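Local coordinates for beta-1,4-galactanase (Thielavia heterothallica, PDB 1HJS), which hydrolyses the beta-1,4-galactosidic linkages of type I arabinogalactans as a family 53 glycoside hydrolase of clan GH-A, at residues A37-N42 against S324-F329; W107-Y112 against H158-G163; L201-F206 against K235-E240; G210-P215 against V243-W248. All blocks are in the same frame, centred on the assembly; numbering follows the deposited sequence. Where two conformers were deposited one is given.

The four contacts sample one beta/alpha barrel from its catalytic centre to its rim. Contact 4 is the core case: neighbouring strands of the barrel wall, joined by backbone bonds, with the probable nucleophile among their residues. Contact 3 joins the approaches to the same two strands at the surface, about 21 Å away between centres, where one lysine reaching two carbonyl groups does the polar work. Contact 2 pairs two outer helices by packing alone and touches contact 3 through Asp205, which meets His158 and Trp162. Contact 1, though buried, lies on the other side of the chain's centre from contact 2 and brings residues near the two chain ends together largely by apolar and van der Waals contact.

Contact 1: A37-N42 against S324-F329; sequences AANGVN and SSLSVF. With SO4 (sulfate ion), chain H.
Helix 32-38 ends where segment 324-329, a 3-10 turn close to the C-terminus, comes against it. Gly40, with phi 99°, is the C' residue of a Schellman motif, its N bonded to Ala37 O and Val41 N to Leu36 O. Gly40 CA lies 4.5 Å from Phe329 CA; both the positive phi and the closeness of Phe329 C suit a glycine. Asn39 points toward the turn, with CG anti to its carbonyl carbon (chi1 -74°); Asn39 CB rests 3.4 Å from Leu326 O, and the side chain crosses that of Leu326 at about a right angle. Beyond the glycine, Val41 CG2 stands over a face of the Phe329 ring in a CH-pi contact, 4.1 Å from the ring centroid. Phe329 CB touches Asn39 O at 3.2 Å, while the ring runs on beside Val41 to Val7 of strand 4-8. Gly40 O takes a bond from Arg5, and Ser327 OG is bonded to Arg331. Between the two segments themselves no clear hydrogen bond is found; each ties up its own backbone, and their junction thus rests mainly on close fit and ring packing.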
# COMPACT_ATOMS: atom_id res chain seq x y z
N ALA A 37 2.62 -7.63 -15.72
CA ALA A 37 3.72 -8.59 -15.70
C ALA A 37 4.69 -8.34 -16.85
O ALA A 37 5.90 -8.41 -16.66
CB ALA A 37 3.16 -10.01 -15.78
N ALA A 38 4.15 -8.04 -18.03
CA ALA A 38 4.99 -7.80 -19.20
C ALA A 38 5.85 -6.56 -19.04
O ALA A 38 6.91 -6.46 -19.65
CB ALA A 38 4.11 -7.67 -20.45
N ASN A 39 5.41 -5.63 -18.20
CA ASN A 39 6.17 -4.41 -17.97
C ASN A 39 7.08 -4.41 -16.74
O ASN A 39 7.52 -3.35 -16.29
CB ASN A 39 5.23 -3.21 -17.93
CG ASN A 39 4.71 -2.83 -19.31
OD1 ASN A 39 3.76 -3.42 -19.81
ND2 ASN A 39 5.35 -1.85 -19.92
N GLY A 40 7.35 -5.60 -16.20
CA GLY A 40 8.25 -5.69 -15.06
C GLY A 40 7.66 -5.81 -13.67
O GLY A 40 8.38 -6.09 -12.72
N VAL A 41 6.36 -5.60 -13.54
CA VAL A 41 5.72 -5.70 -12.23
C VAL A 41 5.79 -7.15 -11.75
O VAL A 41 5.53 -8.07 -12.53
CB VAL A 41 4.25 -5.25 -12.29
CG1 VAL A 41 3.57 -5.46 -10.93
CG2 VAL A 41 4.17 -3.78 -12.69
N ASN A 42 6.15 -7.36 -10.48
CA ASN A 42 6.22 -8.73 -9.95
C ASN A 42 5.33 -8.92 -8.73
O ASN A 42 5.21 -10.02 -8.20
CB ASN A 42 7.67 -9.13 -9.63
CG ASN A 42 8.25 -8.39 -8.43
OD1 ASN A 42 7.58 -7.60 -7.77
ND2 ASN A 42 9.52 -8.65 -8.15
N SER A 324 3.86 4.68 -22.00
CA SER A 324 5.26 4.29 -22.08
C SER A 324 5.95 4.21 -20.71
O SER A 324 6.94 3.50 -20.55
CB SER A 324 6.02 5.28 -22.97
OG SER A 324 5.95 6.59 -22.42
N SER A 325 5.42 4.94 -19.74
CA SER A 325 6.02 4.95 -18.41
C SER A 325 5.89 3.63 -17.65
O SER A 325 6.67 3.36 -16.74
CB SER A 325 5.39 6.08 -17.58
OG SER A 325 3.98 5.96 -17.58
N LEU A 326 4.93 2.80 -18.02
CA LEU A 326 4.71 1.53 -17.33
C LEU A 326 5.92 0.59 -17.39
O LEU A 326 6.11 -0.25 -16.51
CB LEU A 326 3.47 0.82 -17.90
CG LEU A 326 2.82 -0.24 -17.00
CD1 LEU A 326 2.33 0.40 -15.70
CD2 LEU A 326 1.68 -0.90 -17.74
N SER A 327 6.75 0.74 -18.43
CA SER A 327 7.92 -0.12 -18.57
C SER A 327 9.01 0.19 -17.54
O SER A 327 10.02 -0.51 -17.48
CB SER A 327 8.50 0.00 -19.98
OG SER A 327 9.00 1.31 -20.21
N VAL A 328 8.82 1.24 -16.75
CA VAL A 328 9.80 1.62 -15.74
C VAL A 328 10.08 0.46 -14.78
O VAL A 328 11.18 0.32 -14.26
CB VAL A 328 9.33 2.86 -14.93
CG1 VAL A 328 8.13 2.50 -14.07
CG2 VAL A 328 10.48 3.39 -14.08
N PHE A 329 9.07 -0.37 -14.56
CA PHE A 329 9.22 -1.50 -13.65
C PHE A 329 10.21 -2.55 -14.15
O PHE A 329 10.56 -3.48 -13.42
CB PHE A 329 7.85 -2.11 -13.36
CG PHE A 329 6.94 -1.17 -12.63
CD1 PHE A 329 7.14 -0.90 -11.27
CD2 PHE A 329 5.92 -0.50 -13.30
CE1 PHE A 329 6.35 0.03 -10.60
CE2 PHE A 329 5.12 0.43 -12.64
CZ PHE A 329 5.34 0.69 -11.28
S SO4 H . 11.87 -11.04 -10.16
O1 SO4 H . 13.21 -11.78 -10.70
O2 SO4 H . 12.32 -10.25 -9.04
O3 SO4 H . 11.34 -10.33 -11.11
O4 SO4 H . 11.06 -12.13 -9.68

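Contact 2: W107-Y112 against H158-G163; sequences WKLYNY and HSAAWG. With NAG (2-acetamido-2-deoxy-beta-D-glucopyranose), chain E; SO4 (sulfate ion), chain F.
Tyr110 carries most of this helix-helix contact, and its side chain can be followed outward from the backbone. CG is anti to the backbone N (chi1 170°), which lays the ring across the neighbouring helix. Tyr110 CB packs 4.2 Å from Ser159 CB. Tyr110 CD2 lies 3.4 Å from Ser159 O, an oxygen at the ring edge and near its plane, and 3.6 Å from Gly163 CA. Tyr110 CE2 goes on to Trp162 O at 3.5 Å and also meets the CB of Trp162. At the tip, OH passes beyond the segment and is bonded to Asp166. Gly163, without a side chain, lets its backbone come against Tyr110 O, and Gly163 CA is 4.7 Å from Tyr110 CA. Helices 102-122 and 150-165 belong to the outer layer of the TIM barrel, following its third and fourth strands, and segments 107-112 and 158-163 run nearly parallel, their axes 7.7 Å apart and crossing at -22°. On the side where both helices meet Tyr82, Leu109 CD2 reaches Ala160 CB at 4.0 Å. Ser159 OG turns back to Arg155 O of its own helix, and the indole N-H of Trp162 is taken by Asp205. Away from this seam, Asn111 ND2 is covalently bonded to C1 of an N-acetylglucosamine, an N-linked glycan, and the sugar lies over a face of the Trp107 indole, its amide N2 3.2 Å from Trp107 CE3. Lys108 NZ donates a hydrogen bond to a sulfate ion, probably from the crystallisation liquor.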
# COMPACT_ATOMS: atom_id res chain seq x y z
N TRP A 107 -9.88 -9.42 20.28
CA TRP A 107 -10.22 -10.78 19.92
C TRP A 107 -10.89 -10.82 18.55
O TRP A 107 -10.64 -11.72 17.75
CB TRP A 107 -11.13 -11.39 20.98
CG TRP A 107 -11.04 -12.87 21.02
CD1 TRP A 107 -10.06 -13.65 20.44
CD2 TRP A 107 -11.91 -13.77 21.71
NE1 TRP A 107 -10.29 -14.98 20.73
CE2 TRP A 107 -11.42 -15.08 21.51
CE3 TRP A 107 -13.07 -13.60 22.47
CZ2 TRP A 107 -12.04 -16.21 22.05
CZ3 TRP A 107 -13.69 -14.72 23.01
CH2 TRP A 107 -13.17 -16.01 22.79
N LYS A 108 -11.75 -9.84 18.29
CA LYS A 108 -12.46 -9.74 17.02
C LYS A 108 -11.43 -9.58 15.90
O LYS A 108 -11.51 -10.23 14.86
CB LYS A 108 -13.38 -8.52 17.00
CG LYS A 108 -14.69 -8.68 16.24
CD LYS A 108 -14.60 -9.58 15.02
CE LYS A 108 -15.97 -9.70 14.37
NZ LYS A 108 -16.09 -10.88 13.46
N LEU A 109 -10.46 -8.69 16.13
CA LEU A 109 -9.42 -8.41 15.16
C LEU A 109 -8.60 -9.66 14.86
O LEU A 109 -8.25 -9.94 13.71
CB LEU A 109 -8.51 -7.29 15.68
CG LEU A 109 -7.39 -6.85 14.74
CD1 LEU A 109 -7.98 -6.45 13.38
CD2 LEU A 109 -6.65 -5.68 15.36
N TYR A 110 -8.29 -10.42 15.91
CA TYR A 110 -7.53 -11.65 15.76
C TYR A 110 -8.35 -12.65 14.94
O TYR A 110 -7.84 -13.23 13.98
CB TYR A 110 -7.18 -12.22 17.13
CG TYR A 110 -6.60 -13.62 17.09
CD1 TYR A 110 -7.44 -14.73 17.16
CD2 TYR A 110 -5.23 -13.82 16.99
CE1 TYR A 110 -6.92 -16.03 17.14
CE2 TYR A 110 -4.69 -15.12 16.96
CZ TYR A 110 -5.55 -16.21 17.04
OH TYR A 110 -5.04 -17.49 17.02
N ASN A 111 -9.61 -12.84 15.33
CA ASN A 111 -10.50 -13.77 14.63
C ASN A 111 -10.64 -13.41 13.16
O ASN A 111 -10.55 -14.28 12.29
CB ASN A 111 -11.90 -13.75 15.25
CG ASN A 111 -11.94 -14.37 16.63
OD1 ASN A 111 -10.97 -14.97 17.09
ND2 ASN A 111 -13.08 -14.22 17.29
N TYR A 112 -10.89 -12.13 12.89
CA TYR A 112 -11.06 -11.66 11.52
C TYR A 112 -9.82 -11.91 10.67
O TYR A 112 -9.92 -12.41 9.55
CB TYR A 112 -11.37 -10.15 11.51
CG TYR A 112 -11.23 -9.53 10.13
CD1 TYR A 112 -12.25 -9.63 9.19
CD2 TYR A 112 -10.06 -8.86 9.77
CE1 TYR A 112 -12.10 -9.09 7.90
CE2 TYR A 112 -9.90 -8.32 8.49
CZ TYR A 112 -10.92 -8.44 7.56
OH TYR A 112 -10.76 -7.90 6.30
N HIS A 158 -0.67 -6.48 17.96
CA HIS A 158 -0.15 -7.77 18.40
C HIS A 158 -1.15 -8.86 18.03
O HIS A 158 -0.78 -9.93 17.54
CB HIS A 158 0.08 -7.77 19.92
CG HIS A 158 0.60 -9.07 20.46
ND1 HIS A 158 1.89 -9.51 20.23
CD2 HIS A 158 0.00 -10.02 21.20
CE1 HIS A 158 2.06 -10.68 20.83
NE2 HIS A 158 0.93 -11.01 21.42
N SER A 159 -2.43 -8.58 18.26
CA SER A 159 -3.49 -9.53 17.94
C SER A 159 -3.58 -9.79 16.44
O SER A 159 -3.74 -10.93 16.01
CB SER A 159 -4.84 -9.02 18.45
OG SER A 159 -4.85 -8.97 19.87
N ALA A 160 -3.49 -8.72 15.65
CA ALA A 160 -3.56 -8.84 14.20
C ALA A 160 -2.38 -9.66 13.68
O ALA A 160 -2.54 -10.56 12.86
CB ALA A 160 -3.54 -7.45 13.55
N ALA A 161 -1.19 -9.35 14.17
CA ALA A 161 0.01 -10.06 13.76
C ALA A 161 -0.12 -11.56 14.04
O ALA A 161 0.20 -12.39 13.20
CB ALA A 161 1.23 -9.51 14.47
N TRP A 162 -0.59 -11.90 15.24
CA TRP A 162 -0.73 -13.31 15.57
C TRP A 162 -1.90 -13.99 14.87
O TRP A 162 -1.96 -15.21 14.80
CB TRP A 162 -0.78 -13.50 17.08
CG TRP A 162 0.60 -13.41 17.63
CD1 TRP A 162 1.27 -12.27 18.00
CD2 TRP A 162 1.56 -14.47 17.72
NE1 TRP A 162 2.58 -12.56 18.30
CE2 TRP A 162 2.79 -13.90 18.14
CE3 TRP A 162 1.50 -15.85 17.47
CZ2 TRP A 162 3.94 -14.66 18.32
CZ3 TRP A 162 2.65 -16.61 17.65
CH2 TRP A 162 3.86 -16.01 18.07
N GLY A 163 -2.82 -13.20 14.35
CA GLY A 163 -3.93 -13.77 13.61
C GLY A 163 -3.31 -14.35 12.34
O GLY A 163 -3.78 -15.35 11.80
C1 NAG E . -13.45 -15.11 18.37
C2 NAG E . -14.69 -14.57 19.08
C3 NAG E . -15.13 -15.53 20.19
C4 NAG E . -15.27 -16.96 19.66
C5 NAG E . -13.99 -17.37 18.93
C6 NAG E . -14.12 -18.74 18.29
C7 NAG E . -15.09 -12.20 19.24
C8 NAG E . -14.99 -10.96 20.12
N2 NAG E . -14.40 -13.27 19.63
O3 NAG E . -16.38 -15.10 20.72
O4 NAG E . -15.52 -17.84 20.74
O5 NAG E . -13.69 -16.44 17.88
O6 NAG E . -12.84 -19.29 18.02
O7 NAG E . -15.78 -12.18 18.23
S SO4 F . -17.08 -9.78 10.27
O1 SO4 F . -15.47 -9.89 10.35
O2 SO4 F . -17.57 -10.71 11.28
O3 SO4 F . -17.46 -8.55 10.49
O4 SO4 F . -17.38 -10.31 8.96

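Contact 3: L201-F206 against K235-E240; sequences LELSDF and KTWNKE
Two hydrogen bonds from a single ammonium group provide the polar part of this contact. Lys239 leaves its backbone with CG anti to the carbonyl carbon, bends at chi2 (-62°) and then runs straight, both later torsions near 180°, so that NZ arrives between two carbonyl groups. Lys239 NZ lies 2.7 Å from Leu203 O and 2.7 Å from Phe206 O. The approaches differ: Phe206 O is met nearly along its C=O axis, at 162°, whereas the donor stands well above the carbonyl plane of Leu203. Both acceptors belong to the short 3-10 turn 203-205 and the residue after it, so the lysine ties the turn at two points. The turn is also held from within, for Glu202 N donates an almost straight bond of 2.7 Å to Asp205 OD2. Asp205 in turn accepts from His158 and Trp162 of helix 150-165. Segment 201-206 leads into strand 208-212, while segment 235-240 carries the chain from helix 223-237 into strand 240-245; the contact therefore joins the approaches to two neighbouring parallel strands of the TIM barrel at their N-terminal ends. Apolar contacts flank the lysine. Leu203 CD2 packs 3.7 Å from Lys239 CE and also reaches Trp237 CD1 at 3.9 Å, the leucine crossing the tryptophan at about a right angle. Phe206 CE2 approaches the aliphatic part of the lysine at Lys239 CG, 4.2 Å away. The Phe206 ring packs against Ile175 and Ile177 of strand 174-179. Any cation-pi attraction between NZ and the Phe206 ring is long and at most weak.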
# COMPACT_ATOMS: atom_id res chain seq x y z
N LEU A 201 3.30 -5.40 21.65
CA LEU A 201 3.75 -5.62 20.28
C LEU A 201 5.27 -5.62 20.33
O LEU A 201 5.88 -4.63 20.76
CB LEU A 201 3.28 -4.50 19.35
CG LEU A 201 3.75 -4.66 17.89
CD1 LEU A 201 3.03 -5.83 17.24
CD2 LEU A 201 3.48 -3.38 17.12
N GLU A 202 5.89 -6.72 19.93
CA GLU A 202 7.34 -6.82 19.94
C GLU A 202 7.89 -6.60 18.54
O GLU A 202 7.18 -6.80 17.56
CB GLU A 202 7.78 -8.20 20.43
CG GLU A 202 7.31 -8.55 21.82
CD GLU A 202 7.93 -9.84 22.32
OE1 GLU A 202 9.17 -9.87 22.49
OE2 GLU A 202 7.19 -10.82 22.53
N LEU A 203 9.16 -6.21 18.45
CA LEU A 203 9.78 -6.00 17.15
C LEU A 203 9.71 -7.27 16.32
O LEU A 203 9.58 -7.21 15.10
CB LEU A 203 11.25 -5.59 17.31
CG LEU A 203 11.59 -4.11 17.18
CD1 LEU A 203 13.10 -3.94 17.20
CD2 LEU A 203 11.02 -3.56 15.87
N SER A 204 9.78 -8.41 16.99
CA SER A 204 9.72 -9.70 16.31
C SER A 204 8.33 -10.04 15.78
O SER A 204 8.18 -11.00 15.02
CB SER A 204 10.18 -10.81 17.26
OG SER A 204 9.30 -10.95 18.36
N ASP A 205 7.32 -9.26 16.16
CA ASP A 205 5.96 -9.53 15.70
C ASP A 205 5.70 -9.10 14.26
O ASP A 205 4.75 -9.56 13.64
CB ASP A 205 4.92 -8.86 16.61
CG ASP A 205 4.80 -9.55 17.97
OD1 ASP A 205 4.95 -10.79 18.04
OD2 ASP A 205 4.54 -8.84 18.97
N PHE A 206 6.53 -8.22 13.71
CA PHE A 206 6.35 -7.81 12.32
C PHE A 206 7.69 -7.79 11.59
O PHE A 206 8.75 -7.82 12.22
CB PHE A 206 5.62 -6.46 12.21
CG PHE A 206 6.39 -5.29 12.75
CD1 PHE A 206 6.57 -5.12 14.12
CD2 PHE A 206 6.89 -4.32 11.88
CE1 PHE A 206 7.25 -4.01 14.62
CE2 PHE A 206 7.57 -3.21 12.37
CZ PHE A 206 7.75 -3.05 13.74
N LYS A 235 18.25 2.10 10.44
CA LYS A 235 19.25 1.88 11.46
C LYS A 235 18.68 1.78 12.87
O LYS A 235 19.32 1.22 13.76
CB LYS A 235 20.32 2.96 11.39
CG LYS A 235 20.00 4.16 12.20
CD LYS A 235 21.23 4.60 12.96
CE LYS A 235 21.96 5.70 12.23
NZ LYS A 235 22.99 6.34 13.08
N THR A 236 17.48 2.30 13.08
CA THR A 236 16.87 2.23 14.41
C THR A 236 16.23 0.87 14.69
O THR A 236 16.45 0.29 15.75
CB THR A 236 15.77 3.31 14.62
OG1 THR A 236 16.32 4.61 14.42
CG2 THR A 236 15.22 3.23 16.04
N TRP A 237 15.45 0.36 13.73
CA TRP A 237 14.75 -0.91 13.90
C TRP A 237 15.16 -2.06 12.98
O TRP A 237 14.72 -3.19 13.16
CB TRP A 237 13.25 -0.65 13.79
CG TRP A 237 12.76 0.28 14.86
CD1 TRP A 237 12.64 0.01 16.19
CD2 TRP A 237 12.38 1.65 14.69
NE1 TRP A 237 12.22 1.13 16.87
CE2 TRP A 237 12.06 2.15 15.97
CE3 TRP A 237 12.29 2.51 13.59
CZ2 TRP A 237 11.64 3.48 16.18
CZ3 TRP A 237 11.88 3.82 13.79
CH2 TRP A 237 11.57 4.29 15.08
N ASN A 238 16.00 -1.77 11.98
CA ASN A 238 16.52 -2.79 11.06
C ASN A 238 15.46 -3.70 10.42
O ASN A 238 15.68 -4.90 10.26
CB ASN A 238 17.55 -3.65 11.80
CG ASN A 238 18.31 -4.59 10.87
OD1 ASN A 238 18.51 -5.76 11.19
ND2 ASN A 238 18.74 -4.08 9.72
N LYS A 239 14.32 -3.13 10.03
CA LYS A 239 13.26 -3.92 9.38
C LYS A 239 13.34 -3.69 7.88
O LYS A 239 13.95 -2.72 7.43
CB LYS A 239 11.88 -3.47 9.88
CG LYS A 239 11.58 -3.84 11.32
CD LYS A 239 11.60 -5.35 11.50
CE LYS A 239 11.26 -5.75 12.92
NZ LYS A 239 11.29 -7.24 13.07
N GLU A 240 12.74 -4.57 7.09
CA GLU A 240 12.75 -4.36 5.65
C GLU A 240 11.87 -3.14 5.42
O GLU A 240 10.88 -2.94 6.12
CB GLU A 240 12.18 -5.57 4.90
CG GLU A 240 13.07 -6.80 4.99
CD GLU A 240 12.80 -7.79 3.87
OE1 GLU A 240 11.61 -8.08 3.61
OE2 GLU A 240 13.77 -8.28 3.25

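Contact 4: G210-P215 against V243-W248; sequences GVSFYP and VVETNW
The Tyr214 ring has the Glu245 carbonyl carbon over one face, while Glu245 OE1 and Asn247 CB lie in its plane at the edge. The carboxylate is turned 70° from the ring. Tyr214 OH donates to Glu245 OE1 at 2.7 Å, on the anti lone pair. Further along, Pro215 CG packs 3.7 Å from Trp248 CE3, and the indole stacks with Phe276. Parallel strands 208-212 and 240-245, sixth and seventh of the TIM barrel, are bonded through Val244 N to Val211 O (2.9 Å), and Phe213 N to Glu245 O (2.8 Å) continues the pairing along the segments. Thr246 OG1 adds a bond of 2.7 Å to Phe213 O, nearly along the C=O axis. Val211 and Val243 face the outer helices, with their CG2 atoms 4.1 Å apart. Ser212 and Glu245 share the other face, where Ser212 OG is bonded to His178 and to Glu135, the probable proton donor. Glu245, the probable nucleophile, is thus gripped at OE1 by Tyr214 and at OE2 by a salt bridge with Arg45. This pairing fixes the carboxylate's rotation and would be expected to favour its ionised form, as suits the nucleophile of a clan GH-A enzyme.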
# COMPACT_ATOMS: atom_id res chain seq x y z
N GLY A 210 6.28 -0.03 6.04
CA GLY A 210 5.94 0.56 4.76
C GLY A 210 5.56 2.02 4.95
O GLY A 210 5.06 2.40 6.01
N VAL A 211 5.81 2.84 3.94
CA VAL A 211 5.46 4.25 4.02
C VAL A 211 4.84 4.72 2.72
O VAL A 211 5.15 4.19 1.65
CB VAL A 211 6.70 5.14 4.28
CG1 VAL A 211 7.38 4.72 5.58
CG2 VAL A 211 7.68 5.04 3.11
N SER A 212 3.95 5.69 2.82
CA SER A 212 3.35 6.28 1.64
C SER A 212 4.27 7.46 1.33
O SER A 212 4.84 8.06 2.24
CB SER A 212 1.94 6.81 1.93
OG SER A 212 1.05 5.77 2.30
N PHE A 213 4.44 7.78 0.05
CA PHE A 213 5.27 8.90 -0.34
C PHE A 213 4.68 9.54 -1.58
O PHE A 213 4.80 9.00 -2.69
CB PHE A 213 6.71 8.46 -0.63
CG PHE A 213 7.63 9.59 -1.02
CD1 PHE A 213 7.98 10.56 -0.08
CD2 PHE A 213 8.10 9.70 -2.32
CE1 PHE A 213 8.80 11.63 -0.45
CE2 PHE A 213 8.92 10.77 -2.69
CZ PHE A 213 9.27 11.74 -1.75
N TYR A 214 4.04 10.69 -1.39
CA TYR A 214 3.40 11.44 -2.46
C TYR A 214 4.04 12.82 -2.55
O TYR A 214 4.42 13.41 -1.54
CB TYR A 214 1.90 11.57 -2.19
CG TYR A 214 1.13 10.28 -2.37
CD1 TYR A 214 0.86 9.78 -3.64
CD2 TYR A 214 0.65 9.58 -1.26
CE1 TYR A 214 0.13 8.60 -3.81
CE2 TYR A 214 -0.09 8.40 -1.42
CZ TYR A 214 -0.35 7.93 -2.70
OH TYR A 214 -1.09 6.78 -2.87
N PRO A 215 4.17 13.36 -3.77
CA PRO A 215 4.79 14.68 -3.94
C PRO A 215 3.83 15.87 -3.93
O PRO A 215 4.28 17.02 -3.90
CB PRO A 215 5.48 14.54 -5.29
CG PRO A 215 4.43 13.77 -6.08
CD PRO A 215 3.99 12.69 -5.08
N VAL A 243 8.28 1.65 0.02
CA VAL A 243 7.39 2.76 -0.25
C VAL A 243 6.23 1.98 -0.85
O VAL A 243 6.35 1.44 -1.95
CB VAL A 243 7.98 3.73 -1.29
CG1 VAL A 243 6.91 4.71 -1.76
CG2 VAL A 243 9.15 4.50 -0.67
N VAL A 244 5.13 1.90 -0.13
CA VAL A 244 3.98 1.12 -0.58
C VAL A 244 2.90 1.89 -1.34
O VAL A 244 1.94 1.30 -1.81
CB VAL A 244 3.36 0.37 0.61
CG1 VAL A 244 4.42 -0.51 1.25
CG2 VAL A 244 2.81 1.34 1.64
N GLU A 245 3.08 3.20 -1.45
CA GLU A 245 2.15 4.05 -2.19
C GLU A 245 2.89 5.27 -2.69
O GLU A 245 3.61 5.92 -1.93
CB GLU A 245 0.98 4.51 -1.30
CG GLU A 245 -0.16 3.51 -1.17
CD GLU A 245 -1.39 4.12 -0.51
OE1 GLU A 245 -1.66 5.32 -0.73
OE2 GLU A 245 -2.10 3.39 0.22
N THR A 246 2.75 5.57 -3.98
CA THR A 246 3.37 6.74 -4.58
C THR A 246 2.71 7.02 -5.93
O THR A 246 2.12 6.12 -6.54
CB THR A 246 4.90 6.57 -4.75
OG1 THR A 246 5.50 7.85 -5.03
CG2 THR A 246 5.22 5.61 -5.90
N ASN A 247 2.79 8.27 -6.36
CA ASN A 247 2.20 8.73 -7.62
C ASN A 247 3.06 9.87 -8.17
O ASN A 247 3.80 10.52 -7.43
CB ASN A 247 0.82 9.36 -7.38
CG ASN A 247 -0.33 8.37 -7.40
OD1 ASN A 247 -1.47 8.75 -7.11
ND2 ASN A 247 -0.07 7.11 -7.74
N TRP A 248 2.96 10.09 -9.48
CA TRP A 248 3.60 11.22 -10.15
C TRP A 248 2.64 11.56 -11.28
O TRP A 248 2.23 10.68 -12.04
CB TRP A 248 4.98 10.92 -10.72
CG TRP A 248 5.56 12.18 -11.29
CD1 TRP A 248 5.55 12.57 -12.60
CD2 TRP A 248 6.13 13.27 -10.56
NE1 TRP A 248 6.06 13.84 -12.73
CE2 TRP A 248 6.43 14.29 -11.49
CE3 TRP A 248 6.41 13.49 -9.20
CZ2 TRP A 248 7.00 15.52 -11.11
CZ3 TRP A 248 6.97 14.71 -8.82
CH2 TRP A 248 7.26 15.71 -9.78